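Local coordinates for glycerol-3-phosphate dehydrogenase [NAD(+)] (Dunaliella salina, PDB 6IUY), which probably catalyses the NAD-linked interconversion of sn-glycerol 3-phosphate and dihydroxyacetone phosphate, its added phosphatase-like domain allowing direct conversion of dihydroxyacetone phosphate to glycerol, at residues G381-P389 and T567-R578; I593-T601 and V608-P616. All blocks are in the same frame, centred on the assembly; numbering follows the deposited sequence.

Contact 1: G381-P389 and T567-R578; sequences GMRVRAEGP and TSDEVQEILHAR
Met382, Val384 and Pro389 pack against Glu570 and Ile574, setting a small β-hairpin of the NAD-binding part alongside helix 564-577 of the C-terminal part of the dehydrogenase. Strand 382-385 runs with the helix at 25°, their axes 8.3 Å apart. Met382 and Ile574 meet tip to tip, CE to CD1 at 3.4 Å. The unbranched thioether suits this role: beyond CG the chain is extended (chi2 164°) and carries its methyl in toward Val571 as well. Ile574 CD1 also lies 3.7 Å from Pro389 CD, the two side chains crossing nearly at right angles. Val384, short and branched, sets CG2 over the helix backbone at Glu570 and CG1 3.4 Å from Glu573 OE1.

Glu570 OE1 accepts a hydrogen bond from Met382 N at 3.2 Å, from above the carboxylate plane, while its OE2 is held by His353. Met382 O lies 3.0 Å from OE1, a second acceptor without a bond. At the far end Arg578, bent at chi2 (-94°), brings NE and NH2 to Glu387 O, each in a weak bond of 3.1 Å. Gly388 lies beside that guanidinium, where a side chain would be jammed against NH2. Ala577 CB, small enough to admit the Glu387 side chain, touches its CG. The hairpin, in the segment that follows the NAD-binding Lys380, closes through a type I' turn from Arg385 to Gly388, characteristic of two-residue β-hairpins.

Contact 2: I593-T601 and V608-P616; sequences IIHGEVPPT and VACSMPSMP
Val598 fits its two methyls against Ala609 and Met612: CG1 is 4.0 Å from Ala609 CB, and CG2 is 4.0 Å from Met612 SD. With CG1 anti to the backbone N (chi1 171°), both branches reach the sulfur, and the bend at Met612 chi3 returns its CE to CG2. A β-branched residue suits the extended backbone here, and the methyl of Ala609 is small enough to let the chain come close. Were Val598 an alanine, the loss of both methyls would probably open a gap beside Met612 SD, leaving the thioether less firmly held. Farther out, Met615 slides past Pro599 in the opposite direction, though the exact place of its methyl is doubtful.

The valine follows the end of helix 585-594, which stops in a Schellman motif: Gly596 takes a positive phi of 85°, easy for a residue without a side chain, and turns the chain toward the C-terminal tail. The tail is then held by its backbone, Met615 N donating to Glu597 O at 2.9 Å, nearly straight (162°) and in the carbonyl plane. At the polar rim Glu597 OE1, its exact place less certain, forms a salt bridge with Arg592, which also binds the carbonyl oxygens of Ala609 and Met612; the bond from Ser614 OG to OE1 is weak and doubtful.

In the fold
Both contacts belong to the glycerol-3-phosphate dehydrogenase part of the chain, on the same side of its centre, with their own centres about 20 Å apart. They come in series: contact 1 is complete before contact 2 begins. Helix 564-577 of the first and helix 585-594 of the second are consecutive and pack together, joined by a probable hydrogen bond from His595 NE2 to Asp569 OD1 (2.7 Å) and by Ile594 against Ser568. Contact 1 bridges the nucleotide-binding and C-terminal family regions near the NAD pocket, whereas contact 2 joins the modelled C-terminal tail to the turn that follows helix 585-594, away from the annotated sites.

Contact 1: G381-P389 and T567-R578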
loop_
_atom_site.group_PDB
_atom_site.type_symbol
_atom_site.label_atom_id
_atom_site.label_comp_id
_atom_site.label_asym_id
_atom_site.label_seq_id
_atom_site.Cartn_x
_atom_site.Cartn_y
_atom_site.Cartn_z
ATOM N N GLY A 381 -12.810 14.343 -7.330
ATOM C CA GLY A 381 -12.608 15.452 -8.243
ATOM C C GLY A 381 -12.041 16.601 -7.436
ATOM O O GLY A 381 -12.010 16.567 -6.187
ATOM N N MET A 382 -11.574 17.618 -8.136
ATOM C CA MET A 382 -10.985 18.759 -7.458
ATOM C C MET A 382 -11.270 20.042 -8.212
ATOM O O MET A 382 -11.663 20.016 -9.384
ATOM C CB MET A 382 -9.471 18.581 -7.308
ATOM C CG MET A 382 -8.699 18.595 -8.624
ATOM S SD MET A 382 -6.932 18.835 -8.337
ATOM C CE MET A 382 -6.296 18.614 -9.982
ATOM N N ARG A 383 -11.071 21.172 -7.541
ATOM C CA ARG A 383 -11.056 22.442 -8.246
ATOM C C ARG A 383 -9.633 22.953 -8.263
ATOM O O ARG A 383 -8.902 22.811 -7.279
ATOM C CB ARG A 383 -11.997 23.477 -7.589
ATOM C CG ARG A 383 -12.125 24.776 -8.421
ATOM C CD ARG A 383 -13.087 25.790 -7.796
ATOM N NE ARG A 383 -12.447 26.560 -6.732
ATOM C CZ ARG A 383 -12.170 27.858 -6.800
ATOM N NH1 ARG A 383 -11.582 28.462 -5.776
ATOM N NH2 ARG A 383 -12.493 28.556 -7.883
ATOM N N VAL A 384 -9.228 23.554 -9.369
ATOM C CA VAL A 384 -7.929 24.194 -9.407
ATOM C C VAL A 384 -8.027 25.618 -8.870
ATOM O O VAL A 384 -8.783 26.433 -9.383
ATOM C CB VAL A 384 -7.353 24.229 -10.821
ATOM C CG1 VAL A 384 -5.931 24.773 -10.791
ATOM C CG2 VAL A 384 -7.380 22.836 -11.421
ATOM N N ARG A 385 -7.244 25.916 -7.844
ATOM C CA ARG A 385 -7.271 27.221 -7.200
ATOM C C ARG A 385 -5.854 27.665 -6.888
ATOM O O ARG A 385 -5.047 26.861 -6.410
ATOM C CB ARG A 385 -8.105 27.165 -5.923
ATOM C CG ARG A 385 -7.935 28.356 -5.021
ATOM C CD ARG A 385 -8.444 28.045 -3.638
ATOM N NE ARG A 385 -7.794 28.893 -2.648
ATOM C CZ ARG A 385 -8.307 30.027 -2.191
ATOM N NH1 ARG A 385 -9.489 30.439 -2.632
ATOM N NH2 ARG A 385 -7.642 30.741 -1.287
ATOM N N ALA A 386 -5.546 28.932 -7.162
ATOM C CA ALA A 386 -4.205 29.465 -6.901
ATOM C C ALA A 386 -3.127 28.516 -7.392
ATOM O O ALA A 386 -2.217 28.170 -6.639
ATOM C CB ALA A 386 -4.017 29.730 -5.414
ATOM N N GLU A 387 -3.263 28.061 -8.635
ATOM C CA GLU A 387 -2.342 27.076 -9.214
ATOM C C GLU A 387 -2.151 25.821 -8.348
ATOM O O GLU A 387 -1.133 25.140 -8.450
ATOM C CB GLU A 387 -0.984 27.726 -9.486
ATOM C CG GLU A 387 -0.991 28.655 -10.692
ATOM C CD GLU A 387 0.340 29.378 -10.889
ATOM O OE1 GLU A 387 1.145 29.430 -9.928
ATOM O OE2 GLU A 387 0.580 29.896 -12.005
ATOM N N GLY A 388 -3.138 25.510 -7.511
ATOM C CA GLY A 388 -3.062 24.340 -6.650
ATOM C C GLY A 388 -4.336 23.506 -6.614
ATOM O O GLY A 388 -5.395 23.926 -7.089
ATOM N N PRO A 389 -4.243 22.299 -6.055
ATOM C CA PRO A 389 -5.438 21.461 -5.903
ATOM C C PRO A 389 -6.318 21.869 -4.729
ATOM O O PRO A 389 -5.808 22.017 -3.616
ATOM C CB PRO A 389 -4.856 20.072 -5.653
ATOM C CG PRO A 389 -3.559 20.353 -4.985
ATOM C CD PRO A 389 -3.017 21.601 -5.639
ATOM N N THR A 567 -10.809 15.302 -14.117
ATOM C CA THR A 567 -9.729 15.249 -13.134
ATOM C C THR A 567 -8.374 15.288 -13.845
ATOM O O THR A 567 -7.440 15.898 -13.359
ATOM C CB THR A 567 -9.829 13.989 -12.251
ATOM O OG1 THR A 567 -11.158 13.874 -11.728
ATOM C CG2 THR A 567 -8.820 14.029 -11.101
ATOM N N SER A 568 -8.271 14.641 -15.004
ATOM C CA SER A 568 -7.034 14.698 -15.791
ATOM C C SER A 568 -6.667 16.148 -16.108
ATOM O O SER A 568 -5.512 16.560 -15.930
ATOM C CB SER A 568 -7.175 13.902 -17.100
ATOM O OG SER A 568 -5.942 13.834 -17.797
ATOM N N ASP A 569 -7.645 16.915 -16.587
ATOM C CA ASP A 569 -7.407 18.317 -16.936
ATOM C C ASP A 569 -7.071 19.130 -15.698
ATOM O O ASP A 569 -6.173 19.963 -15.729
ATOM C CB ASP A 569 -8.619 18.941 -17.655
ATOM C CG ASP A 569 -8.861 18.347 -19.044
ATOM O OD1 ASP A 569 -7.972 17.641 -19.578
ATOM O OD2 ASP A 569 -9.947 18.593 -19.617
ATOM N N GLU A 570 -7.773 18.898 -14.599
ATOM C CA GLU A 570 -7.492 19.685 -13.400
ATOM C C GLU A 570 -6.030 19.516 -12.969
ATOM O O GLU A 570 -5.320 20.495 -12.749
ATOM C CB GLU A 570 -8.444 19.301 -12.263
ATOM C CG GLU A 570 -9.898 19.713 -12.539
ATOM C CD GLU A 570 -10.927 18.705 -12.011
ATOM O OE1 GLU A 570 -10.562 17.855 -11.150
ATOM O OE2 GLU A 570 -12.100 18.768 -12.465
ATOM N N VAL A 571 -5.584 18.272 -12.874
ATOM C CA VAL A 571 -4.201 17.972 -12.515
ATOM C C VAL A 571 -3.201 18.486 -13.557
ATOM O O VAL A 571 -2.117 18.975 -13.204
ATOM C CB VAL A 571 -4.003 16.457 -12.324
ATOM C CG1 VAL A 571 -2.503 16.097 -12.239
ATOM C CG2 VAL A 571 -4.735 16.010 -11.106
ATOM N N GLN A 572 -3.548 18.399 -14.836
ATOM C CA GLN A 572 -2.604 18.865 -15.847
ATOM C C GLN A 572 -2.396 20.365 -15.738
ATOM O O GLN A 572 -1.286 20.859 -15.939
ATOM C CB GLN A 572 -3.063 18.507 -17.258
ATOM C CG GLN A 572 -1.905 18.477 -18.254
ATOM C CD GLN A 572 -0.845 17.473 -17.852
ATOM O OE1 GLN A 572 -1.147 16.472 -17.203
ATOM N NE2 GLN A 572 0.407 17.741 -18.211
ATOM N N GLU A 573 -3.470 21.094 -15.435
ATOM C CA GLU A 573 -3.376 22.529 -15.189
ATOM C C GLU A 573 -2.357 22.817 -14.088
ATOM O O GLU A 573 -1.463 23.650 -14.238
ATOM C CB GLU A 573 -4.749 23.075 -14.812
ATOM C CG GLU A 573 -4.887 24.579 -14.901
ATOM C CD GLU A 573 -6.288 25.039 -14.540
ATOM O OE1 GLU A 573 -6.414 26.083 -13.873
ATOM O OE2 GLU A 573 -7.263 24.353 -14.920
ATOM N N ILE A 574 -2.470 22.092 -12.986
ATOM C CA ILE A 574 -1.492 22.219 -11.912
ATOM C C ILE A 574 -0.074 21.796 -12.336
ATOM O O ILE A 574 0.906 22.440 -11.951
ATOM C CB ILE A 574 -1.940 21.408 -10.672
ATOM C CG1 ILE A 574 -3.298 21.932 -10.177
ATOM C CG2 ILE A 574 -0.892 21.474 -9.563
ATOM C CD1 ILE A 574 -3.995 21.026 -9.198
ATOM N N LEU A 575 0.043 20.734 -13.136
ATOM C CA LEU A 575 1.362 20.258 -13.570
ATOM C C LEU A 575 2.026 21.290 -14.468
ATOM O O LEU A 575 3.224 21.564 -14.347
ATOM C CB LEU A 575 1.266 18.910 -14.309
ATOM C CG LEU A 575 0.793 17.688 -13.500
ATOM C CD1 LEU A 575 0.986 16.401 -14.283
ATOM C CD2 LEU A 575 1.479 17.589 -12.144
ATOM N N HIS A 576 1.247 21.857 -15.378
ATOM C CA HIS A 576 1.774 22.859 -16.292
ATOM C C HIS A 576 2.231 24.078 -15.502
ATOM O O HIS A 576 3.350 24.568 -15.673
ATOM C CB HIS A 576 0.719 23.248 -17.323
ATOM C CG HIS A 576 1.139 24.363 -18.225
ATOM N ND1 HIS A 576 2.043 24.190 -19.252
ATOM C CD2 HIS A 576 0.769 25.666 -18.266
ATOM C CE1 HIS A 576 2.219 25.338 -19.881
ATOM N NE2 HIS A 576 1.459 26.251 -19.301
ATOM N N ALA A 577 1.361 24.544 -14.615
ATOM C CA ALA A 577 1.640 25.722 -13.811
ATOM C C ALA A 577 2.927 25.582 -13.001
ATOM O O ALA A 577 3.749 26.502 -12.978
ATOM C CB ALA A 577 0.467 26.015 -12.888
ATOM N N ARG A 578 3.105 24.441 -12.340
ATOM C CA ARG A 578 4.263 24.227 -11.480
ATOM C C ARG A 578 5.444 23.655 -12.237
ATOM O O ARG A 578 6.464 23.334 -11.630
ATOM C CB ARG A 578 3.930 23.273 -10.329
ATOM C CG ARG A 578 2.691 23.601 -9.539
ATOM C CD ARG A 578 2.995 24.422 -8.306
ATOM N NE ARG A 578 1.766 24.639 -7.541
ATOM C CZ ARG A 578 1.411 23.928 -6.473
ATOM N NH1 ARG A 578 2.201 22.962 -6.022
ATOM N NH2 ARG A 578 0.267 24.181 -5.853
#

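Contact 2: I593-T601 and V608-P616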
loop_
_atom_site.group_PDB
_atom_site.type_symbol
_atom_site.label_atom_id
_atom_site.label_comp_id
_atom_site.label_asym_id
_atom_site.label_seq_id
_atom_site.Cartn_x
_atom_site.Cartn_y
_atom_site.Cartn_z
ATOM N N ILE A 593 -3.024 12.333 -24.594
ATOM C CA ILE A 593 -3.800 11.373 -25.407
ATOM C C ILE A 593 -5.261 11.784 -25.513
ATOM O O ILE A 593 -5.829 11.833 -26.603
ATOM C CB ILE A 593 -3.720 9.939 -24.824
ATOM C CG1 ILE A 593 -2.308 9.382 -25.010
ATOM C CG2 ILE A 593 -4.761 9.010 -25.477
ATOM C CD1 ILE A 593 -2.085 8.101 -24.322
ATOM N N ILE A 594 -5.875 12.057 -24.366
ATOM C CA ILE A 594 -7.202 12.657 -24.352
ATOM C C ILE A 594 -7.305 13.827 -25.326
ATOM O O ILE A 594 -8.276 13.938 -26.067
ATOM C CB ILE A 594 -7.568 13.172 -22.970
ATOM C CG1 ILE A 594 -7.854 11.997 -22.029
ATOM C CG2 ILE A 594 -8.768 14.131 -23.070
ATOM C CD1 ILE A 594 -7.574 12.327 -20.586
ATOM N N HIS A 595 -6.307 14.702 -25.327
ATOM C CA HIS A 595 -6.414 15.914 -26.131
ATOM C C HIS A 595 -5.756 15.800 -27.503
ATOM O O HIS A 595 -5.724 16.763 -28.254
ATOM C CB HIS A 595 -5.860 17.096 -25.342
ATOM C CG HIS A 595 -6.739 17.477 -24.198
ATOM N ND1 HIS A 595 -8.011 17.982 -24.380
ATOM C CD2 HIS A 595 -6.567 17.373 -22.857
ATOM C CE1 HIS A 595 -8.573 18.191 -23.205
ATOM N NE2 HIS A 595 -7.717 17.833 -22.261
ATOM N N GLY A 596 -5.268 14.609 -27.833
ATOM C CA GLY A 596 -4.917 14.285 -29.203
ATOM C C GLY A 596 -3.533 14.719 -29.640
ATOM O O GLY A 596 -3.279 14.875 -30.830
ATOM N N GLU A 597 -2.629 14.913 -28.686
ATOM C CA GLU A 597 -1.263 15.262 -29.045
ATOM C C GLU A 597 -0.426 14.000 -29.177
ATOM O O GLU A 597 0.549 13.964 -29.925
ATOM C CB GLU A 597 -0.633 16.204 -28.015
ATOM C CG GLU A 597 -1.372 17.502 -27.801
ATOM C CD GLU A 597 -0.675 18.365 -26.775
ATOM O OE1 GLU A 597 0.456 18.002 -26.383
ATOM O OE2 GLU A 597 -1.249 19.394 -26.362
ATOM N N VAL A 598 -0.811 12.969 -28.440
ATOM C CA VAL A 598 -0.124 11.685 -28.486
ATOM C C VAL A 598 -1.156 10.644 -28.892
ATOM O O VAL A 598 -2.316 10.733 -28.492
ATOM C CB VAL A 598 0.519 11.344 -27.125
ATOM C CG1 VAL A 598 1.047 9.911 -27.099
ATOM C CG2 VAL A 598 1.630 12.329 -26.820
ATOM N N PRO A 599 -0.760 9.678 -29.728
ATOM C CA PRO A 599 -1.723 8.659 -30.144
ATOM C C PRO A 599 -1.988 7.697 -29.000
ATOM O O PRO A 599 -1.100 7.485 -28.169
ATOM C CB PRO A 599 -1.012 7.955 -31.303
ATOM C CG PRO A 599 0.445 8.093 -30.955
ATOM C CD PRO A 599 0.572 9.462 -30.324
ATOM N N PRO A 600 -3.186 7.115 -28.950
ATOM C CA PRO A 600 -3.496 6.218 -27.838
ATOM C C PRO A 600 -2.480 5.085 -27.702
ATOM O O PRO A 600 -2.265 4.589 -26.593
ATOM C CB PRO A 600 -4.887 5.675 -28.193
ATOM C CG PRO A 600 -5.466 6.687 -29.158
ATOM C CD PRO A 600 -4.306 7.276 -29.894
ATOM N N THR A 601 -1.853 4.687 -28.806
ATOM C CA THR A 601 -0.939 3.542 -28.782
ATOM C C THR A 601 0.320 3.791 -27.955
ATOM O O THR A 601 1.052 2.847 -27.649
ATOM C CB THR A 601 -0.492 3.140 -30.193
ATOM O OG1 THR A 601 0.296 4.193 -30.746
ATOM C CG2 THR A 601 -1.692 2.881 -31.097
ATOM N N VAL A 608 8.404 8.188 -22.437
ATOM C CA VAL A 608 8.792 8.825 -23.690
ATOM C C VAL A 608 7.710 9.751 -24.229
ATOM O O VAL A 608 8.003 10.823 -24.764
ATOM C CB VAL A 608 9.110 7.775 -24.763
ATOM C CG1 VAL A 608 9.298 8.443 -26.111
ATOM C CG2 VAL A 608 10.336 6.966 -24.368
ATOM N N ALA A 609 6.456 9.322 -24.098
ATOM C CA ALA A 609 5.325 10.071 -24.637
ATOM C C ALA A 609 5.089 11.404 -23.911
ATOM O O ALA A 609 4.434 12.307 -24.439
ATOM C CB ALA A 609 4.075 9.217 -24.582
ATOM N N CYS A 610 5.615 11.536 -22.701
ATOM C CA CYS A 610 5.386 12.765 -21.952
ATOM C C CYS A 610 6.137 13.934 -22.581
ATOM O O CYS A 610 5.683 15.079 -22.502
ATOM C CB CYS A 610 5.798 12.599 -20.496
ATOM S SG CYS A 610 7.536 12.200 -20.289
ATOM N N SER A 611 7.276 13.647 -23.217
ATOM C CA SER A 611 8.103 14.708 -23.800
ATOM C C SER A 611 8.119 14.690 -25.332
ATOM O O SER A 611 8.537 15.662 -25.948
ATOM C CB SER A 611 9.544 14.629 -23.266
ATOM O OG SER A 611 10.105 13.328 -23.425
ATOM N N MET A 612 7.659 13.603 -25.948
ATOM C CA MET A 612 7.700 13.498 -27.406
ATOM C C MET A 612 6.976 14.661 -28.076
ATOM O O MET A 612 6.070 15.246 -27.493
ATOM C CB MET A 612 7.101 12.172 -27.871
ATOM C CG MET A 612 5.715 11.863 -27.320
ATOM S SD MET A 612 4.894 10.575 -28.282
ATOM C CE MET A 612 4.314 11.510 -29.698
ATOM N N PRO A 613 7.390 15.020 -29.301
ATOM C CA PRO A 613 6.721 16.142 -29.970
ATOM C C PRO A 613 5.305 15.751 -30.348
ATOM O O PRO A 613 5.086 14.598 -30.694
ATOM C CB PRO A 613 7.585 16.387 -31.218
ATOM C CG PRO A 613 8.905 15.707 -30.917
ATOM C CD PRO A 613 8.533 14.516 -30.080
ATOM N N SER A 614 4.371 16.692 -30.286
ATOM C CA SER A 614 2.986 16.410 -30.640
ATOM C C SER A 614 2.860 15.848 -32.058
ATOM O O SER A 614 3.699 16.117 -32.915
ATOM C CB SER A 614 2.138 17.678 -30.504
ATOM O OG SER A 614 2.368 18.301 -29.259
ATOM N N MET A 615 1.811 15.060 -32.288
ATOM C CA MET A 615 1.479 14.553 -33.619
ATOM C C MET A 615 0.818 15.640 -34.465
ATOM O O MET A 615 0.182 16.552 -33.921
ATOM C CB MET A 615 0.541 13.350 -33.519
ATOM C CG MET A 615 -0.942 13.745 -33.504
ATOM S SD MET A 615 -2.101 12.364 -33.381
ATOM C CE MET A 615 -1.833 11.839 -31.690
ATOM N N PRO A 616 0.962 15.546 -35.803
ATOM C CA PRO A 616 0.325 16.504 -36.724
ATOM C C PRO A 616 -1.197 16.358 -36.740
ATOM O O PRO A 616 -1.880 17.163 -37.373
ATOM C CB PRO A 616 0.930 16.142 -38.089
ATOM C CG PRO A 616 2.197 15.375 -37.765
ATOM C CD PRO A 616 1.875 14.624 -36.503
#